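Local coordinates for proline dehydrogenase (PDB 4H6R), which oxidises L-proline to delta-1-pyrroline-5-carboxylate with FAD as cofactor, passing the electrons to a quinone in the first step of proline breakdown to glutamate, at the dihydroflavine-adenine dinucleotide site. Sequence-based numbering; all coordinates share one arbitrary frame.

The dihydroflavine-adenine dinucleotide site. Residues 35, 137-138, 166, 168, 189, 191-195, 230-233, 257-259, 262, 280, 294, 297-299. With FDA (dihydroflavine-adenine dinucleotide), chain B.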
loop_
_atom_site.group_PDB
_atom_site.type_symbol
_atom_site.label_atom_id
_atom_site.label_comp_id
_atom_site.label_asym_id
_atom_site.label_seq_id
_atom_site.Cartn_x
_atom_site.Cartn_y
_atom_site.Cartn_z
ATOM N N ARG A 35 7.258 11.147 13.959
ATOM C CA ARG A 35 7.308 9.701 14.152
ATOM C C ARG A 35 6.679 8.901 12.993
ATOM O O ARG A 35 7.126 7.787 12.666
ATOM C CB ARG A 35 6.620 9.343 15.488
ATOM C CG ARG A 35 6.379 7.847 15.643
ATOM C CD ARG A 35 5.909 7.500 17.070
ATOM N NE ARG A 35 5.447 6.114 17.117
ATOM C CZ ARG A 35 4.590 5.626 18.009
ATOM N NH1 ARG A 35 4.110 6.412 18.968
ATOM N NH2 ARG A 35 4.214 4.354 17.931
ATOM N N ASP A 137 -3.747 1.657 -3.647
ATOM C CA ASP A 137 -4.318 1.444 -2.318
ATOM C C ASP A 137 -5.821 1.284 -2.447
ATOM O O ASP A 137 -6.442 1.782 -3.392
ATOM C CB ASP A 137 -4.028 2.626 -1.402
ATOM C CG ASP A 137 -2.586 2.625 -0.864
ATOM O OD1 ASP A 137 -1.823 1.695 -1.174
ATOM O OD2 ASP A 137 -2.254 3.577 -0.133
ATOM N N MET A 138 -6.443 0.659 -1.463
ATOM C CA MET A 138 -7.893 0.506 -1.539
ATOM C C MET A 138 -8.574 1.487 -0.611
ATOM O O MET A 138 -8.190 1.614 0.562
ATOM C CB MET A 138 -8.315 -0.944 -1.222
ATOM C CG MET A 138 -9.807 -1.224 -1.484
ATOM S SD MET A 138 -10.185 -1.157 -3.248
ATOM C CE MET A 138 -9.306 -2.638 -3.868
ATOM N N VAL A 166 -4.564 -3.799 -3.053
ATOM C CA VAL A 166 -4.803 -4.029 -1.619
ATOM C C VAL A 166 -6.151 -4.625 -1.441
ATOM O O VAL A 166 -7.085 -4.218 -2.135
ATOM C CB VAL A 166 -4.811 -2.637 -0.855
ATOM C CG1 VAL A 166 -5.178 -2.823 0.635
ATOM C CG2 VAL A 166 -3.463 -1.931 -1.016
ATOM N N GLN A 168 -8.944 -5.559 1.831
ATOM C CA GLN A 168 -9.233 -5.283 3.228
ATOM C C GLN A 168 -10.042 -6.388 3.880
ATOM O O GLN A 168 -11.135 -6.782 3.380
ATOM C CB GLN A 168 -10.046 -3.986 3.329
ATOM C CG GLN A 168 -9.345 -2.770 2.730
ATOM C CD GLN A 168 -10.335 -1.802 2.119
ATOM O OE1 GLN A 168 -11.298 -2.234 1.490
ATOM N NE2 GLN A 168 -10.094 -0.489 2.260
ATOM N N ARG A 189 -1.523 -6.559 -1.214
ATOM C CA ARG A 189 -1.293 -6.262 0.194
ATOM C C ARG A 189 -2.578 -6.534 0.963
ATOM O O ARG A 189 -3.613 -5.985 0.612
ATOM C CB ARG A 189 -0.905 -4.759 0.312
ATOM C CG ARG A 189 -0.725 -4.307 1.776
ATOM C CD ARG A 189 -0.807 -2.767 1.958
ATOM N NE ARG A 189 0.192 -2.150 1.078
ATOM C CZ ARG A 189 0.069 -0.966 0.476
ATOM N NH1 ARG A 189 1.050 -0.555 -0.350
ATOM N NH2 ARG A 189 -1.024 -0.217 0.640
ATOM N N VAL A 191 -4.746 -5.897 4.265
ATOM C CA VAL A 191 -4.790 -4.987 5.417
ATOM C C VAL A 191 -6.079 -5.284 6.136
ATOM O O VAL A 191 -6.955 -5.918 5.582
ATOM C CB VAL A 191 -4.807 -3.488 4.973
ATOM C CG1 VAL A 191 -3.547 -3.200 4.179
ATOM C CG2 VAL A 191 -6.089 -3.186 4.146
ATOM N N LYS A 192 -6.207 -4.865 7.388
ATOM C CA LYS A 192 -7.487 -5.114 8.043
ATOM C C LYS A 192 -8.610 -4.219 7.495
ATOM O O LYS A 192 -9.778 -4.622 7.401
ATOM C CB LYS A 192 -7.317 -4.906 9.556
ATOM C CG LYS A 192 -6.592 -6.108 10.239
ATOM C CD LYS A 192 -6.662 -6.026 11.754
ATOM C CE LYS A 192 -5.669 -7.002 12.388
ATOM N NZ LYS A 192 -5.906 -7.003 13.906
ATOM N N GLY A 193 -8.254 -2.994 7.176
ATOM C CA GLY A 193 -9.223 -2.040 6.708
ATOM C C GLY A 193 -9.221 -0.753 7.516
ATOM O O GLY A 193 -9.285 -0.805 8.735
ATOM N N ALA A 194 -9.228 0.398 6.833
ATOM C CA ALA A 194 -9.034 1.677 7.533
ATOM C C ALA A 194 -10.273 2.549 7.667
ATOM O O ALA A 194 -10.249 3.540 8.397
ATOM C CB ALA A 194 -7.911 2.468 6.893
ATOM N N TYR A 195 -11.352 2.207 6.964
ATOM C CA TYR A 195 -12.494 3.126 6.889
ATOM C C TYR A 195 -13.620 2.776 7.840
ATOM O O TYR A 195 -13.699 1.664 8.356
ATOM C CB TYR A 195 -13.002 3.258 5.438
ATOM C CG TYR A 195 -11.956 3.806 4.499
ATOM C CD1 TYR A 195 -11.931 5.161 4.186
ATOM C CD2 TYR A 195 -10.951 2.989 3.977
ATOM C CE1 TYR A 195 -10.942 5.681 3.341
ATOM C CE2 TYR A 195 -9.983 3.499 3.135
ATOM C CZ TYR A 195 -9.989 4.840 2.809
ATOM O OH TYR A 195 -9.020 5.325 1.959
ATOM N N ALA A 230 0.459 -6.663 5.600
ATOM C CA ALA A 230 0.498 -5.295 6.158
ATOM C C ALA A 230 -0.317 -5.226 7.421
ATOM O O ALA A 230 -1.558 -5.105 7.375
ATOM C CB ALA A 230 -0.055 -4.283 5.118
ATOM N N THR A 231 0.365 -5.357 8.563
ATOM C CA THR A 231 -0.326 -5.374 9.844
ATOM C C THR A 231 0.706 -5.109 10.914
ATOM O O THR A 231 1.892 -5.409 10.693
ATOM C CB THR A 231 -1.026 -6.743 10.122
ATOM O OG1 THR A 231 -1.671 -6.645 11.394
ATOM C CG2 THR A 231 -0.007 -7.910 10.166
ATOM N N HIS A 232 0.289 -4.566 12.063
ATOM C CA HIS A 232 1.175 -4.415 13.201
ATOM C C HIS A 232 0.739 -5.327 14.350
ATOM O O HIS A 232 1.215 -5.171 15.471
ATOM C CB HIS A 232 1.142 -2.984 13.715
ATOM C CG HIS A 232 1.194 -1.986 12.615
ATOM N ND1 HIS A 232 0.059 -1.566 11.953
ATOM C CD2 HIS A 232 2.244 -1.405 11.989
ATOM C CE1 HIS A 232 0.406 -0.707 11.002
ATOM N NE2 HIS A 232 1.726 -0.577 11.017
ATOM N N ASP A 233 -0.210 -6.215 14.063
ATOM C CA ASP A 233 -0.801 -7.138 15.064
ATOM C C ASP A 233 0.196 -8.312 15.260
ATOM O O ASP A 233 0.389 -9.144 14.369
ATOM C CB ASP A 233 -2.155 -7.618 14.504
ATOM C CG ASP A 233 -2.885 -8.619 15.438
ATOM O OD1 ASP A 233 -2.227 -9.373 16.180
ATOM O OD2 ASP A 233 -4.145 -8.655 15.406
ATOM N N GLN A 257 4.611 -5.731 5.994
ATOM C CA GLN A 257 4.584 -4.278 5.787
ATOM C C GLN A 257 4.035 -3.574 7.014
ATOM O O GLN A 257 3.130 -4.080 7.671
ATOM C CB GLN A 257 3.787 -3.891 4.549
ATOM C CG GLN A 257 4.486 -4.380 3.258
ATOM C CD GLN A 257 3.821 -3.789 2.048
ATOM O OE1 GLN A 257 2.736 -3.215 2.155
ATOM N NE2 GLN A 257 4.437 -3.974 0.871
ATOM N N MET A 258 4.652 -2.447 7.373
ATOM C CA MET A 258 4.187 -1.682 8.562
ATOM C C MET A 258 4.191 -0.211 8.205
ATOM O O MET A 258 4.936 0.200 7.298
ATOM C CB MET A 258 5.090 -1.927 9.788
ATOM C CG MET A 258 4.892 -3.303 10.302
ATOM S SD MET A 258 6.183 -4.325 9.544
ATOM C CE MET A 258 5.903 -5.763 10.572
ATOM N N LEU A 259 3.374 0.581 8.906
ATOM C CA LEU A 259 3.446 2.039 8.770
ATOM C C LEU A 259 4.683 2.577 9.500
ATOM O O LEU A 259 5.062 2.085 10.574
ATOM C CB LEU A 259 2.194 2.712 9.371
ATOM C CG LEU A 259 0.889 2.242 8.714
ATOM C CD1 LEU A 259 -0.285 2.963 9.382
ATOM C CD2 LEU A 259 0.898 2.533 7.194
ATOM N N ILE A 262 5.408 2.646 13.581
ATOM C CA ILE A 262 4.575 1.753 14.377
ATOM C C ILE A 262 5.252 0.387 14.446
ATOM O O ILE A 262 5.528 -0.252 13.401
ATOM C CB ILE A 262 3.186 1.581 13.805
ATOM C CG1 ILE A 262 2.497 2.960 13.637
ATOM C CG2 ILE A 262 2.332 0.652 14.705
ATOM C CD1 ILE A 262 1.093 2.798 13.011
ATOM N N TYR A 280 5.808 1.616 4.973
ATOM C CA TYR A 280 5.029 2.641 4.270
ATOM C C TYR A 280 5.430 3.994 4.835
ATOM O O TYR A 280 5.357 4.211 6.057
ATOM C CB TYR A 280 3.572 2.352 4.617
ATOM C CG TYR A 280 2.520 3.020 3.798
ATOM C CD1 TYR A 280 2.012 2.407 2.658
ATOM C CD2 TYR A 280 1.932 4.205 4.235
ATOM C CE1 TYR A 280 0.971 2.980 1.933
ATOM C CE2 TYR A 280 0.870 4.785 3.527
ATOM C CZ TYR A 280 0.396 4.157 2.374
ATOM O OH TYR A 280 -0.649 4.736 1.650
ATOM N N ARG A 294 -3.259 8.235 12.921
ATOM C CA ARG A 294 -2.303 7.539 13.781
ATOM C C ARG A 294 -2.619 7.806 15.249
ATOM O O ARG A 294 -2.586 6.872 16.070
ATOM C CB ARG A 294 -0.882 7.997 13.482
ATOM C CG ARG A 294 -0.475 7.748 11.999
ATOM C CD ARG A 294 -0.415 6.272 11.586
ATOM N NE ARG A 294 -1.710 5.599 11.349
ATOM C CZ ARG A 294 -2.532 5.841 10.329
ATOM N NH1 ARG A 294 -2.259 6.762 9.428
ATOM N NH2 ARG A 294 -3.645 5.163 10.210
ATOM N N GLU A 297 -5.670 5.847 16.530
ATOM C CA GLU A 297 -5.463 4.401 16.646
ATOM C C GLU A 297 -4.452 4.026 17.725
ATOM O O GLU A 297 -4.018 2.880 17.810
ATOM C CB GLU A 297 -5.067 3.836 15.264
ATOM N N THR A 298 -4.091 4.981 18.567
ATOM C CA THR A 298 -3.221 4.717 19.694
ATOM C C THR A 298 -3.862 3.673 20.637
ATOM O O THR A 298 -5.012 3.851 21.073
ATOM C CB THR A 298 -3.016 5.995 20.498
ATOM O OG1 THR A 298 -2.453 7.014 19.642
ATOM C CG2 THR A 298 -2.098 5.732 21.682
ATOM N N PRO A 299 -3.108 2.604 20.992
ATOM C CA PRO A 299 -3.689 1.498 21.783
ATOM C C PRO A 299 -3.876 1.798 23.266
ATOM O O PRO A 299 -3.338 2.793 23.763
ATOM C CB PRO A 299 -2.672 0.362 21.602
ATOM C CG PRO A 299 -1.363 1.057 21.349
ATOM C CD PRO A 299 -1.731 2.310 20.553
HETATM P PA FDA B . -4.910 -3.287 14.702
HETATM O O1A FDA B . -5.693 -2.046 14.245
HETATM O O2A FDA B . -5.527 -4.451 15.336
HETATM O O5B FDA B . -3.717 -2.988 15.581
HETATM C C5B FDA B . -2.836 -3.998 16.074
HETATM C C4B FDA B . -1.747 -3.351 16.930
HETATM O O4B FDA B . -0.861 -2.518 16.228
HETATM C C3B FDA B . -2.268 -2.426 17.979
HETATM O O3B FDA B . -2.767 -3.205 19.006
HETATM C C2B FDA B . -1.058 -1.648 18.320
HETATM O O2B FDA B . -0.199 -2.397 19.111
HETATM C C1B FDA B . -0.388 -1.458 16.995
HETATM N N9A FDA B . -0.850 -0.230 16.349
HETATM C C8A FDA B . -1.716 -0.099 15.283
HETATM N N7A FDA B . -1.911 1.191 15.015
HETATM C C5A FDA B . -1.152 1.959 15.907
HETATM C C6A FDA B . -0.966 3.318 16.123
HETATM N N6A FDA B . -1.606 4.281 15.294
HETATM N N1A FDA B . -0.171 3.739 17.105
HETATM C C2A FDA B . 0.484 2.876 17.914
HETATM N N3A FDA B . 0.316 1.537 17.747
HETATM C C4A FDA B . -0.482 1.060 16.776
HETATM N N1 FDA B . -6.077 0.352 5.018
HETATM C C2 FDA B . -6.943 0.442 3.894
HETATM O O2 FDA B . -8.261 0.387 4.069
HETATM N N3 FDA B . -6.501 0.591 2.580
HETATM C C4 FDA B . -5.141 0.644 2.348
HETATM O O4 FDA B . -4.697 0.780 1.114
HETATM C C4X FDA B . -4.210 0.559 3.479
HETATM N N5 FDA B . -2.793 0.678 3.213
HETATM C C5X FDA B . -1.975 0.252 4.307
HETATM C C6 FDA B . -0.546 0.002 4.006
HETATM C C7 FDA B . 0.213 -0.537 5.060
HETATM C C7M FDA B . 1.683 -0.805 4.771
HETATM C C8 FDA B . -0.340 -0.794 6.334
HETATM C C8M FDA B . 0.531 -1.369 7.435
HETATM C C9 FDA B . -1.698 -0.545 6.634
HETATM C C9A FDA B . -2.505 -0.006 5.541
HETATM N N10 FDA B . -3.858 0.250 5.844
HETATM C C10 FDA B . -4.696 0.413 4.734
HETATM C "C1'" FDA B . -4.393 0.391 7.223
HETATM C "C2'" FDA B . -4.948 -0.921 7.709
HETATM O "O2'" FDA B . -6.179 -1.146 7.083
HETATM C "C3'" FDA B . -5.132 -0.957 9.206
HETATM O "O3'" FDA B . -6.011 0.082 9.490
HETATM C "C4'" FDA B . -3.839 -0.734 9.999
HETATM O "O4'" FDA B . -2.803 -1.549 9.533
HETATM C "C5'" FDA B . -4.034 -1.072 11.507
HETATM O "O5'" FDA B . -4.388 -2.430 11.593
HETATM P P FDA B . -3.497 -3.602 12.189
HETATM O O1P FDA B . -3.272 -4.759 11.192
HETATM O O2P FDA B . -2.205 -2.927 12.705
HETATM O O3P FDA B . -4.253 -4.092 13.582
HETATM O O HOH W 1 -3.743 -4.096 8.668
HETATM O O HOH W 2 1.375 -4.405 18.026
HETATM O O HOH W 3 -0.138 6.212 18.447
#
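The reduced FAD lies in the flavin pocket of the proline dehydrogenase barrel, across the ends of strands 163-168, 188-191, 227-230 and 254-259 and the loops that follow them. Val191 supports one face of the isoalloxazine: CG1 sits 3.6 Å from the centroid of the central ring and CG2 lies under the pyrimidine. The pyrimidine edge is read by polar groups. Flavin N3 donates to the carbonyl O of Met138 (2.8 Å), Met138 N reaches O4, and O2 is gripped by Ala194 N and by Gln168 NE2, the latter at 2.7 Å with O2 close to its amide plane. Arg189, chain bent at chi3 (-56°), places NH2 3.2 Å from flavin N5. Its guanidinium is held by Gln257 OE1 at NE and by Asp137 OD1, met from above the carboxylate plane, while Tyr280 OH takes the syn lone pair of OD2 (2.7 Å). Lys192, extended beyond CG, runs alongside the diphosphate and ends in a salt bridge from NZ to O2A of the adenosine-side phosphate (2.9 Å); Asp233 OD2 steadies NZ through its anti lone pair. An alanine here would remove this ammonium and would probably weaken the hold on the diphosphate. On the other phosphate, His232 ND1 meets O2P in the ring plane (2.7 Å), its rotation fixed by Leu259 N at NE2, and Thr231 OG1 binds O1P. The adenine is clamped between Ile262 CG2 and Pro299 CD (3.5 Å from C2A), with N6A donating to Arg294 O. The site thus anchors the cofactor along its length and holds the flavin, flanked by catalytic residues, for proline oxidation.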